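Butyryl-CoA dehydrogenase (Marinomonas mediterranea, PDB 6CXT) is a flavoprotein of the acyl-CoA dehydrogenase family that binds flavin-adenine dinucleotide in a pocket built with residues from a second subunit. Local coordinates at residues B[87-92]-B[156-161]; B[112-115]-B[120-123]. One frame throughout, in Å; residues are numbered along the deposited sequence.

Contact 1. Residues B[87-92]-B[156-161]; sequences GAAHTF and YVTNGS. With FAD (flavin-adenine dinucleotide), chain D.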
ATOM      1  N   GLY B  87     -23.631  22.293  -1.422  1.00 17.25           N
ATOM      2  CA  GLY B  87     -25.020  22.008  -1.736  1.00 18.18           C
ATOM      3  C   GLY B  87     -25.454  20.732  -1.052  1.00 18.66           C
ATOM      4  O   GLY B  87     -26.587  20.622  -0.573  1.00 18.56           O
ATOM      5  N   ALA B  88     -24.563  19.725  -1.008  1.00 17.59           N
ATOM      6  CA  ALA B  88     -24.928  18.448  -0.428  1.00 17.10           C
ATOM      7  C   ALA B  88     -24.947  18.510   1.090  1.00 17.01           C
ATOM      8  O   ALA B  88     -25.737  17.823   1.727  1.00 19.66           O
ATOM      9  CB  ALA B  88     -23.972  17.331  -0.954  1.00 15.97           C
ATOM     10  N   ALA B  89     -24.119  19.380   1.663  1.00 16.97           N
ATOM     11  CA  ALA B  89     -24.059  19.555   3.096  1.00 18.05           C
ATOM     12  C   ALA B  89     -25.436  20.146   3.508  1.00 22.17           C
ATOM     13  O   ALA B  89     -26.084  19.670   4.412  1.00 21.30           O
ATOM     14  CB  ALA B  89     -22.969  20.553   3.450  1.00 17.60           C
ATOM     15  N   HIS B  90     -25.852  21.169   2.783  1.00 20.08           N
ATOM     16  CA  HIS B  90     -27.145  21.810   2.998  1.00 19.89           C
ATOM     17  C   HIS B  90     -28.305  20.805   2.881  1.00 20.48           C
ATOM     18  O   HIS B  90     -29.208  20.748   3.753  1.00 22.77           O
ATOM     19  CB  HIS B  90     -27.231  22.914   1.938  1.00 18.38           C
ATOM     20  CG  HIS B  90     -28.615  23.338   1.581  1.00 20.24           C
ATOM     21  ND1 HIS B  90     -29.166  24.517   2.042  1.00 19.47           N
ATOM     22  CD2 HIS B  90     -29.529  22.804   0.738  1.00 20.71           C
ATOM     23  CE1 HIS B  90     -30.360  24.691   1.498  1.00 20.37           C
ATOM     24  NE2 HIS B  90     -30.612  23.668   0.704  1.00 20.54           N
ATOM     25  N   THR B  91     -28.299  20.008   1.818  1.00 19.46           N
ATOM     26  CA  THR B  91     -29.393  19.065   1.580  1.00 19.96           C
ATOM     27  C   THR B  91     -29.402  17.895   2.560  1.00 23.01           C
ATOM     28  O   THR B  91     -30.452  17.587   3.132  1.00 21.39           O
ATOM     29  CB  THR B  91     -29.380  18.523   0.161  1.00 20.25           C
ATOM     30  OG1 THR B  91     -29.559  19.616  -0.737  1.00 20.26           O
ATOM     31  CG2 THR B  91     -30.519  17.480  -0.093  1.00 21.58           C
ATOM     32  N   PHE B  92     -28.251  17.231   2.761  1.00 21.97           N
ATOM     33  CA  PHE B  92     -28.278  15.956   3.462  1.00 19.42           C
ATOM     34  C   PHE B  92     -28.086  16.099   4.936  1.00 19.98           C
ATOM     35  O   PHE B  92     -28.631  15.296   5.713  1.00 22.72           O
ATOM     36  CB  PHE B  92     -27.318  14.934   2.784  1.00 16.95           C
ATOM     37  CG  PHE B  92     -27.772  14.634   1.387  1.00 19.94           C
ATOM     38  CD1 PHE B  92     -28.889  13.803   1.180  1.00 20.87           C
ATOM     39  CD2 PHE B  92     -27.179  15.220   0.302  1.00 20.16           C
ATOM     40  CE1 PHE B  92     -29.387  13.561  -0.074  1.00 21.12           C
ATOM     41  CE2 PHE B  92     -27.678  14.981  -0.978  1.00 21.80           C
ATOM     42  CZ  PHE B  92     -28.776  14.142  -1.173  1.00 21.27           C
ATOM     43  N   TYR B 156     -16.151  24.457  12.729  1.00 21.10           N
ATOM     44  CA  TYR B 156     -15.885  24.186  11.283  1.00 20.60           C
ATOM     45  C   TYR B 156     -17.226  24.025  10.626  1.00 18.89           C
ATOM     46  O   TYR B 156     -17.679  22.918  10.357  1.00 20.49           O
ATOM     47  CB  TYR B 156     -15.112  22.872  11.108  1.00 19.47           C
ATOM     48  CG  TYR B 156     -13.778  22.908  11.769  1.00 21.28           C
ATOM     49  CD1 TYR B 156     -12.780  23.795  11.309  1.00 22.71           C
ATOM     50  CD2 TYR B 156     -13.501  22.093  12.865  1.00 20.95           C
ATOM     51  CE1 TYR B 156     -11.560  23.865  11.938  1.00 24.59           C
ATOM     52  CE2 TYR B 156     -12.263  22.157  13.512  1.00 22.05           C
ATOM     53  CZ  TYR B 156     -11.299  23.031  13.020  1.00 22.55           C
ATOM     54  OH  TYR B 156     -10.070  23.164  13.584  1.00 25.63           O
ATOM     55  N   VAL B 157     -17.910  25.140  10.394  1.00 18.47           N
ATOM     56  CA  VAL B 157     -19.235  25.052   9.826  1.00 17.00           C
ATOM     57  C   VAL B 157     -19.182  25.306   8.321  1.00 17.75           C
ATOM     58  O   VAL B 157     -18.931  26.450   7.897  1.00 16.83           O
ATOM     59  CB  VAL B 157     -20.154  26.080  10.555  1.00 18.57           C
ATOM     60  CG1 VAL B 157     -21.572  25.955  10.050  1.00 16.46           C
ATOM     61  CG2 VAL B 157     -20.109  25.757  12.087  1.00 16.99           C
ATOM     62  N   THR B 158     -19.476  24.257   7.523  1.00 18.02           N
ATOM     63  CA  THR B 158     -19.568  24.417   6.095  1.00 17.90           C
ATOM     64  C   THR B 158     -20.823  25.274   5.794  1.00 20.41           C
ATOM     65  O   THR B 158     -21.901  25.027   6.384  1.00 20.54           O
ATOM     66  CB  THR B 158     -19.633  23.028   5.416  1.00 17.24           C
ATOM     67  OG1 THR B 158     -18.334  22.413   5.519  1.00 17.39           O
ATOM     68  CG2 THR B 158     -20.003  23.156   3.940  1.00 17.95           C
ATOM     69  N   ASN B 159     -20.679  26.259   4.904  1.00 17.60           N
ATOM     70  CA  ASN B 159     -21.730  27.219   4.632  1.00 19.03           C
ATOM     71  C   ASN B 159     -21.952  28.206   5.796  1.00 18.99           C
ATOM     72  O   ASN B 159     -22.970  28.912   5.774  1.00 19.13           O
ATOM     73  CB  ASN B 159     -23.083  26.543   4.297  1.00 17.79           C
ATOM     74  CG  ASN B 159     -22.989  25.609   3.103  1.00 21.37           C
ATOM     75  OD1 ASN B 159     -22.076  25.734   2.277  1.00 19.15           O
ATOM     76  ND2 ASN B 159     -23.918  24.681   3.006  1.00 19.36           N
ATOM     77  N   GLY B 160     -21.053  28.244   6.772  1.00 19.87           N
ATOM     78  CA  GLY B 160     -21.211  29.133   7.950  1.00 19.80           C
ATOM     79  C   GLY B 160     -21.558  30.573   7.559  1.00 21.62           C
ATOM     80  O   GLY B 160     -22.564  31.174   8.097  1.00 17.43           O
ATOM     81  N   SER B 161     -20.767  31.153   6.641  1.00 19.11           N
ATOM     82  CA  SER B 161     -20.967  32.570   6.274  1.00 20.37           C
ATOM     83  C   SER B 161     -22.250  32.850   5.490  1.00 21.41           C
ATOM     84  O   SER B 161     -22.840  33.921   5.627  1.00 20.55           O
ATOM     85  CB  SER B 161     -19.755  33.139   5.520  1.00 19.90           C
ATOM     86  OG  SER B 161     -19.541  32.317   4.374  1.00 20.34           O
TER
HETATM   87  PA  FAD D 401      -9.808  15.058  15.718  1.00 20.46           P
HETATM   88  O1A FAD D 401     -11.149  14.440  16.065  1.00 22.42           O
HETATM   89  O2A FAD D 401      -8.985  15.922  16.659  1.00 21.99           O
HETATM   90  O5B FAD D 401      -8.878  13.873  15.101  1.00 21.52           O
HETATM   91  C5B FAD D 401      -7.464  14.048  14.853  1.00 20.34           C
HETATM   92  C4B FAD D 401      -6.946  12.644  14.478  1.00 20.31           C
HETATM   93  O4B FAD D 401      -7.217  11.716  15.559  1.00 21.79           O
HETATM   94  C3B FAD D 401      -7.653  12.112  13.236  1.00 21.48           C
HETATM   95  O3B FAD D 401      -6.655  11.325  12.572  1.00 21.94           O
HETATM   96  C2B FAD D 401      -8.704  11.150  13.831  1.00 21.26           C
HETATM   97  O2B FAD D 401      -9.163  10.133  12.905  1.00 21.53           O
HETATM   98  C1B FAD D 401      -7.961  10.606  15.088  1.00 21.91           C
HETATM   99  N9A FAD D 401      -8.963  10.090  16.045  1.00 22.91           N
HETATM  100  C8A FAD D 401      -9.829  10.811  16.806  1.00 25.45           C
HETATM  101  N7A FAD D 401     -10.676   9.959  17.486  1.00 25.52           N
HETATM  102  C5A FAD D 401     -10.356   8.682  17.135  1.00 24.61           C
HETATM  103  C6A FAD D 401     -10.814   7.307  17.465  1.00 26.22           C
HETATM  104  N6A FAD D 401     -11.869   7.078  18.325  1.00 23.55           N
HETATM  105  N1A FAD D 401     -10.171   6.267  16.852  1.00 26.22           N
HETATM  106  C2A FAD D 401      -9.132   6.436  15.964  1.00 24.88           C
HETATM  107  N3A FAD D 401      -8.664   7.665  15.650  1.00 20.63           N
HETATM  108  C4A FAD D 401      -9.221   8.790  16.178  1.00 22.65           C
HETATM  109  N1  FAD D 401     -18.120  19.925  11.128  1.00 22.50           N
HETATM  110  C2  FAD D 401     -19.423  20.363  11.268  1.00 23.13           C
HETATM  111  O2  FAD D 401     -19.922  20.255  12.422  1.00 25.50           O
HETATM  112  N3  FAD D 401     -20.156  20.899  10.250  1.00 23.03           N
HETATM  113  C4  FAD D 401     -19.614  21.090   9.031  1.00 23.31           C
HETATM  114  O4  FAD D 401     -20.291  21.585   8.129  1.00 24.02           O
HETATM  115  C4X FAD D 401     -18.193  20.653   8.799  1.00 23.41           C
HETATM  116  N5  FAD D 401     -17.552  20.829   7.622  1.00 23.01           N
HETATM  117  C5X FAD D 401     -16.245  20.495   7.434  1.00 21.15           C
HETATM  118  C6  FAD D 401     -15.666  20.732   6.158  1.00 20.91           C
HETATM  119  C7  FAD D 401     -14.308  20.412   5.950  1.00 21.95           C
HETATM  120  C7M FAD D 401     -13.692  20.702   4.604  1.00 20.66           C
HETATM  121  C8  FAD D 401     -13.502  19.832   7.038  1.00 22.01           C
HETATM  122  C8M FAD D 401     -12.071  19.476   6.816  1.00 19.36           C
HETATM  123  C9  FAD D 401     -14.079  19.564   8.298  1.00 20.05           C
HETATM  124  C9A FAD D 401     -15.439  19.881   8.515  1.00 21.96           C
HETATM  125  N10 FAD D 401     -16.074  19.666   9.780  1.00 20.75           N
HETATM  126  C10 FAD D 401     -17.451  20.053   9.937  1.00 24.46           C
HETATM  127  C1' FAD D 401     -15.351  19.104  10.911  1.00 20.19           C
HETATM  128  C2' FAD D 401     -15.139  17.589  10.674  1.00 21.25           C
HETATM  129  O2' FAD D 401     -16.343  16.812  10.791  1.00 22.41           O
HETATM  130  C3' FAD D 401     -14.018  17.118  11.585  1.00 21.65           C
HETATM  131  O3' FAD D 401     -12.816  17.766  11.120  1.00 21.00           O
HETATM  132  C4' FAD D 401     -13.836  15.604  11.792  1.00 21.48           C
HETATM  133  O4' FAD D 401     -14.976  15.053  12.527  1.00 23.58           O
HETATM  134  C5' FAD D 401     -12.557  15.301  12.584  1.00 23.40           C
HETATM  135  O5' FAD D 401     -12.566  16.110  13.767  1.00 21.91           O
HETATM  136  P   FAD D 401     -11.284  16.948  14.129  1.00 22.98           P
HETATM  137  O1P FAD D 401     -11.506  17.676  15.458  1.00 22.41           O
HETATM  138  O2P FAD D 401     -10.825  17.841  12.992  1.00 21.90           O
HETATM  139  O3P FAD D 401     -10.082  15.915  14.379  1.00 20.24           O
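The side-chain nitrogen of Asn159 is gripped twice, donating to the backbone oxygens of Ala86 and Ala121, and the same atom, Asn159 ND2, rests 3.9 Å from His90 CB. Ala86 lies on helix 81-101 and Ala121 on strand 121-124, so the amide joins the helical N-terminal part of the acyl-CoA dehydrogenase fold to its beta-rich middle part. Here helix 81-101 meets the end of strand 147-158 beside the flavin. A type II turn from Val157 to Gly160 ends the strand, closed by the bond from Gly160 N to Val157 O at 3.0 Å. Asn159 is its third residue, with a positive phi of 71°, and the ND2 end of its amide is the part that reaches the helix. Just before it, Thr158 divides its two branches between different partners. With chi1 at -72°, the methyl CG2 lies anti to the backbone N and meets Ala89 CB at 4.0 Å, while OG1 stays beside that N, on the side of the flavin. Thr158 OG1 donates to N5 of FAD at 2.7 Å. Separately, Thr158 N donates to O4 of FAD at 2.9 Å with an N-H...O angle of 159°. These two bonds would fix the flavin edge relative to the strand. Ala89 also touches the bound FK4, and the Tyr156 side chain packs on Ala340 of the second subunit. Farther along the flavin, Tyr156 CB comes within 3.6 Å of FAD N10.

Contact 2. Residues B[112-115]-B[120-123]; sequences PDLA and IAAN. With FAD (flavin-adenine dinucleotide), chain D.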
ATOM      1  N   PRO B 112     -39.761  24.692   1.683  1.00 30.58           N
ATOM      2  CA  PRO B 112     -39.856  25.247   0.355  1.00 27.52           C
ATOM      3  C   PRO B 112     -38.643  26.049  -0.108  1.00 26.97           C
ATOM      4  O   PRO B 112     -38.300  25.943  -1.265  1.00 29.77           O
ATOM      5  CB  PRO B 112     -41.124  26.149   0.434  1.00 28.32           C
ATOM      6  CG  PRO B 112     -42.021  25.333   1.351  1.00 28.43           C
ATOM      7  CD  PRO B 112     -41.035  24.893   2.444  1.00 30.69           C
ATOM      8  N   ASP B 113     -38.033  26.853   0.757  1.00 25.25           N
ATOM      9  CA  ASP B 113     -36.908  27.706   0.322  1.00 27.93           C
ATOM     10  C   ASP B 113     -35.570  26.929   0.414  1.00 25.99           C
ATOM     11  O   ASP B 113     -34.627  27.245  -0.307  1.00 25.46           O
ATOM     12  CB  ASP B 113     -36.756  28.984   1.154  1.00 28.24           C
ATOM     13  CG  ASP B 113     -37.842  30.038   0.869  1.00 32.76           C
ATOM     14  OD1 ASP B 113     -38.547  29.999  -0.169  1.00 32.62           O
ATOM     15  OD2 ASP B 113     -37.942  30.928   1.723  1.00 32.14           O
ATOM     16  N   LEU B 114     -35.507  25.946   1.306  1.00 27.88           N
ATOM     17  CA  LEU B 114     -34.340  25.036   1.323  1.00 27.59           C
ATOM     18  C   LEU B 114     -34.295  24.263   0.005  1.00 27.97           C
ATOM     19  O   LEU B 114     -33.209  24.125  -0.621  1.00 26.59           O
ATOM     20  CB  LEU B 114     -34.384  24.120   2.536  1.00 26.52           C
ATOM     21  CG  LEU B 114     -34.166  24.810   3.886  1.00 25.58           C
ATOM     22  CD1 LEU B 114     -34.205  23.793   4.998  1.00 25.97           C
ATOM     23  CD2 LEU B 114     -32.904  25.657   3.928  1.00 24.21           C
ATOM     24  N   ALA B 115     -35.438  23.805  -0.445  1.00 23.15           N
ATOM     25  CA  ALA B 115     -35.519  23.012  -1.639  1.00 25.60           C
ATOM     26  C   ALA B 115     -35.135  23.692  -2.921  1.00 27.69           C
ATOM     27  O   ALA B 115     -34.804  23.048  -3.839  1.00 28.64           O
ATOM     28  CB  ALA B 115     -36.873  22.372  -1.765  1.00 27.71           C
ATOM     29  N   ILE B 120     -30.295  28.877   2.584  1.00 19.77           N
ATOM     30  CA  ILE B 120     -29.150  27.942   2.678  1.00 20.49           C
ATOM     31  C   ILE B 120     -29.029  27.520   4.147  1.00 21.96           C
ATOM     32  O   ILE B 120     -29.131  28.354   5.060  1.00 23.73           O
ATOM     33  CB  ILE B 120     -27.836  28.654   2.240  1.00 20.90           C
ATOM     34  CG1 ILE B 120     -28.006  29.224   0.832  1.00 19.92           C
ATOM     35  CG2 ILE B 120     -26.598  27.724   2.432  1.00 18.68           C
ATOM     36  CD1 ILE B 120     -26.744  29.776   0.165  1.00 21.52           C
ATOM     37  N   ALA B 121     -28.773  26.221   4.380  1.00 21.34           N
ATOM     38  CA  ALA B 121     -28.605  25.703   5.729  1.00 19.79           C
ATOM     39  C   ALA B 121     -27.182  25.175   5.895  1.00 21.46           C
ATOM     40  O   ALA B 121     -26.514  24.806   4.899  1.00 18.81           O
ATOM     41  CB  ALA B 121     -29.620  24.617   6.038  1.00 18.08           C
ATOM     42  N   ALA B 122     -26.723  25.231   7.139  1.00 19.42           N
ATOM     43  CA  ALA B 122     -25.411  24.790   7.517  1.00 20.06           C
ATOM     44  C   ALA B 122     -25.620  23.857   8.682  1.00 21.56           C
ATOM     45  O   ALA B 122     -26.480  24.086   9.540  1.00 22.10           O
ATOM     46  CB  ALA B 122     -24.565  25.996   7.954  1.00 19.39           C
ATOM     47  N   ASN B 123     -24.776  22.851   8.787  1.00 20.60           N
ATOM     48  CA  ASN B 123     -24.770  21.866   9.847  1.00 21.77           C
ATOM     49  C   ASN B 123     -23.693  22.248  10.884  1.00 19.73           C
ATOM     50  O   ASN B 123     -22.567  22.443  10.517  1.00 21.61           O
ATOM     51  CB  ASN B 123     -24.476  20.508   9.213  1.00 25.06           C
ATOM     52  CG  ASN B 123     -24.461  19.386  10.197  1.00 31.84           C
ATOM     53  OD1 ASN B 123     -23.614  18.512  10.124  1.00 32.16           O
ATOM     54  ND2 ASN B 123     -25.399  19.379  11.073  1.00 31.29           N
TER
HETATM   55  PA  FAD D 401      -9.808  15.058  15.718  1.00 20.46           P
HETATM   56  O1A FAD D 401     -11.149  14.440  16.065  1.00 22.42           O
HETATM   57  O2A FAD D 401      -8.985  15.922  16.659  1.00 21.99           O
HETATM   58  O5B FAD D 401      -8.878  13.873  15.101  1.00 21.52           O
HETATM   59  C5B FAD D 401      -7.464  14.048  14.853  1.00 20.34           C
HETATM   60  C4B FAD D 401      -6.946  12.644  14.478  1.00 20.31           C
HETATM   61  O4B FAD D 401      -7.217  11.716  15.559  1.00 21.79           O
HETATM   62  C3B FAD D 401      -7.653  12.112  13.236  1.00 21.48           C
HETATM   63  O3B FAD D 401      -6.655  11.325  12.572  1.00 21.94           O
HETATM   64  C2B FAD D 401      -8.704  11.150  13.831  1.00 21.26           C
HETATM   65  O2B FAD D 401      -9.163  10.133  12.905  1.00 21.53           O
HETATM   66  C1B FAD D 401      -7.961  10.606  15.088  1.00 21.91           C
HETATM   67  N9A FAD D 401      -8.963  10.090  16.045  1.00 22.91           N
HETATM   68  C8A FAD D 401      -9.829  10.811  16.806  1.00 25.45           C
HETATM   69  N7A FAD D 401     -10.676   9.959  17.486  1.00 25.52           N
HETATM   70  C5A FAD D 401     -10.356   8.682  17.135  1.00 24.61           C
HETATM   71  C6A FAD D 401     -10.814   7.307  17.465  1.00 26.22           C
HETATM   72  N6A FAD D 401     -11.869   7.078  18.325  1.00 23.55           N
HETATM   73  N1A FAD D 401     -10.171   6.267  16.852  1.00 26.22           N
HETATM   74  C2A FAD D 401      -9.132   6.436  15.964  1.00 24.88           C
HETATM   75  N3A FAD D 401      -8.664   7.665  15.650  1.00 20.63           N
HETATM   76  C4A FAD D 401      -9.221   8.790  16.178  1.00 22.65           C
HETATM   77  N1  FAD D 401     -18.120  19.925  11.128  1.00 22.50           N
HETATM   78  C2  FAD D 401     -19.423  20.363  11.268  1.00 23.13           C
HETATM   79  O2  FAD D 401     -19.922  20.255  12.422  1.00 25.50           O
HETATM   80  N3  FAD D 401     -20.156  20.899  10.250  1.00 23.03           N
HETATM   81  C4  FAD D 401     -19.614  21.090   9.031  1.00 23.31           C
HETATM   82  O4  FAD D 401     -20.291  21.585   8.129  1.00 24.02           O
HETATM   83  C4X FAD D 401     -18.193  20.653   8.799  1.00 23.41           C
HETATM   84  N5  FAD D 401     -17.552  20.829   7.622  1.00 23.01           N
HETATM   85  C5X FAD D 401     -16.245  20.495   7.434  1.00 21.15           C
HETATM   86  C6  FAD D 401     -15.666  20.732   6.158  1.00 20.91           C
HETATM   87  C7  FAD D 401     -14.308  20.412   5.950  1.00 21.95           C
HETATM   88  C7M FAD D 401     -13.692  20.702   4.604  1.00 20.66           C
HETATM   89  C8  FAD D 401     -13.502  19.832   7.038  1.00 22.01           C
HETATM   90  C8M FAD D 401     -12.071  19.476   6.816  1.00 19.36           C
HETATM   91  C9  FAD D 401     -14.079  19.564   8.298  1.00 20.05           C
HETATM   92  C9A FAD D 401     -15.439  19.881   8.515  1.00 21.96           C
HETATM   93  N10 FAD D 401     -16.074  19.666   9.780  1.00 20.75           N
HETATM   94  C10 FAD D 401     -17.451  20.053   9.937  1.00 24.46           C
HETATM   95  C1' FAD D 401     -15.351  19.104  10.911  1.00 20.19           C
HETATM   96  C2' FAD D 401     -15.139  17.589  10.674  1.00 21.25           C
HETATM   97  O2' FAD D 401     -16.343  16.812  10.791  1.00 22.41           O
HETATM   98  C3' FAD D 401     -14.018  17.118  11.585  1.00 21.65           C
HETATM   99  O3' FAD D 401     -12.816  17.766  11.120  1.00 21.00           O
HETATM  100  C4' FAD D 401     -13.836  15.604  11.792  1.00 21.48           C
HETATM  101  O4' FAD D 401     -14.976  15.053  12.527  1.00 23.58           O
HETATM  102  C5' FAD D 401     -12.557  15.301  12.584  1.00 23.40           C
HETATM  103  O5' FAD D 401     -12.566  16.110  13.767  1.00 21.91           O
HETATM  104  P   FAD D 401     -11.284  16.948  14.129  1.00 22.98           P
HETATM  105  O1P FAD D 401     -11.506  17.676  15.458  1.00 22.41           O
HETATM  106  O2P FAD D 401     -10.825  17.841  12.992  1.00 21.90           O
HETATM  107  O3P FAD D 401     -10.082  15.915  14.379  1.00 20.24           O
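Leu114 and Ala121 meet methyl to methyl, Leu114 CD2 standing 4.0 Å from Ala121 CB. The same leucine branch also reaches the backbone just before the strand, with Leu114 CD2 4.3 Å from Ile120 C, so one methyl carries the closely packed part of the contact. Its position follows from the torsions: chi1 of -69° sets CG beside the backbone N, and chi2 of -179° stretches CD1 away from CA, which leaves CD2 as the branch turned to Ala121. Leu114 also packs on Ser95 and Ile98 of helix 81-101 and on Tyr165 of strand 165-171. The looser side is that of Pro112 and Asp113, both partly exposed. Ile120 is buried but packed elsewhere: its CA is 6.1 Å from Leu114 CA, yet its CB points away from 112-115, and its side chain packs on Arg35 and Trp38 of helix 35-44. Beyond the packed methyls the strand leads to the cofactor, where FAD N3 donates to Asn123 O at 2.9 Å with an N-H...O angle of 153°; Asn123 OD1 is hydrogen-bonded to FK4. The arrangement is a short connection from helix 104-114 to strand 121-124, the passage from the helical N-terminal part to the beta-rich middle domain of the acyl-CoA dehydrogenase fold.

Contact 2 is nested along the chain inside the loop that contact 1 closes: helix 81-101 comes first, then helix 104-114 and strand 121-124, and finally strand 147-158. They lie about 9 Å apart, centre to centre, and His90 of contact 1 spans the gap, with His90 ND1 2.9 Å from Ala121 N and His90 NE2 3.0 Å from Leu114 O, both probable hydrogen bonds. One imidazole thus ties Leu114 of helix 104-114 to the start of the strand that follows. The two strands belong to different sheets, yet both run to neighbouring positions on the flavin, O4 and N3, so strands of both sheets meet at one edge of the cofactor, while helix 81-101 contributes Ala89 next to FK4.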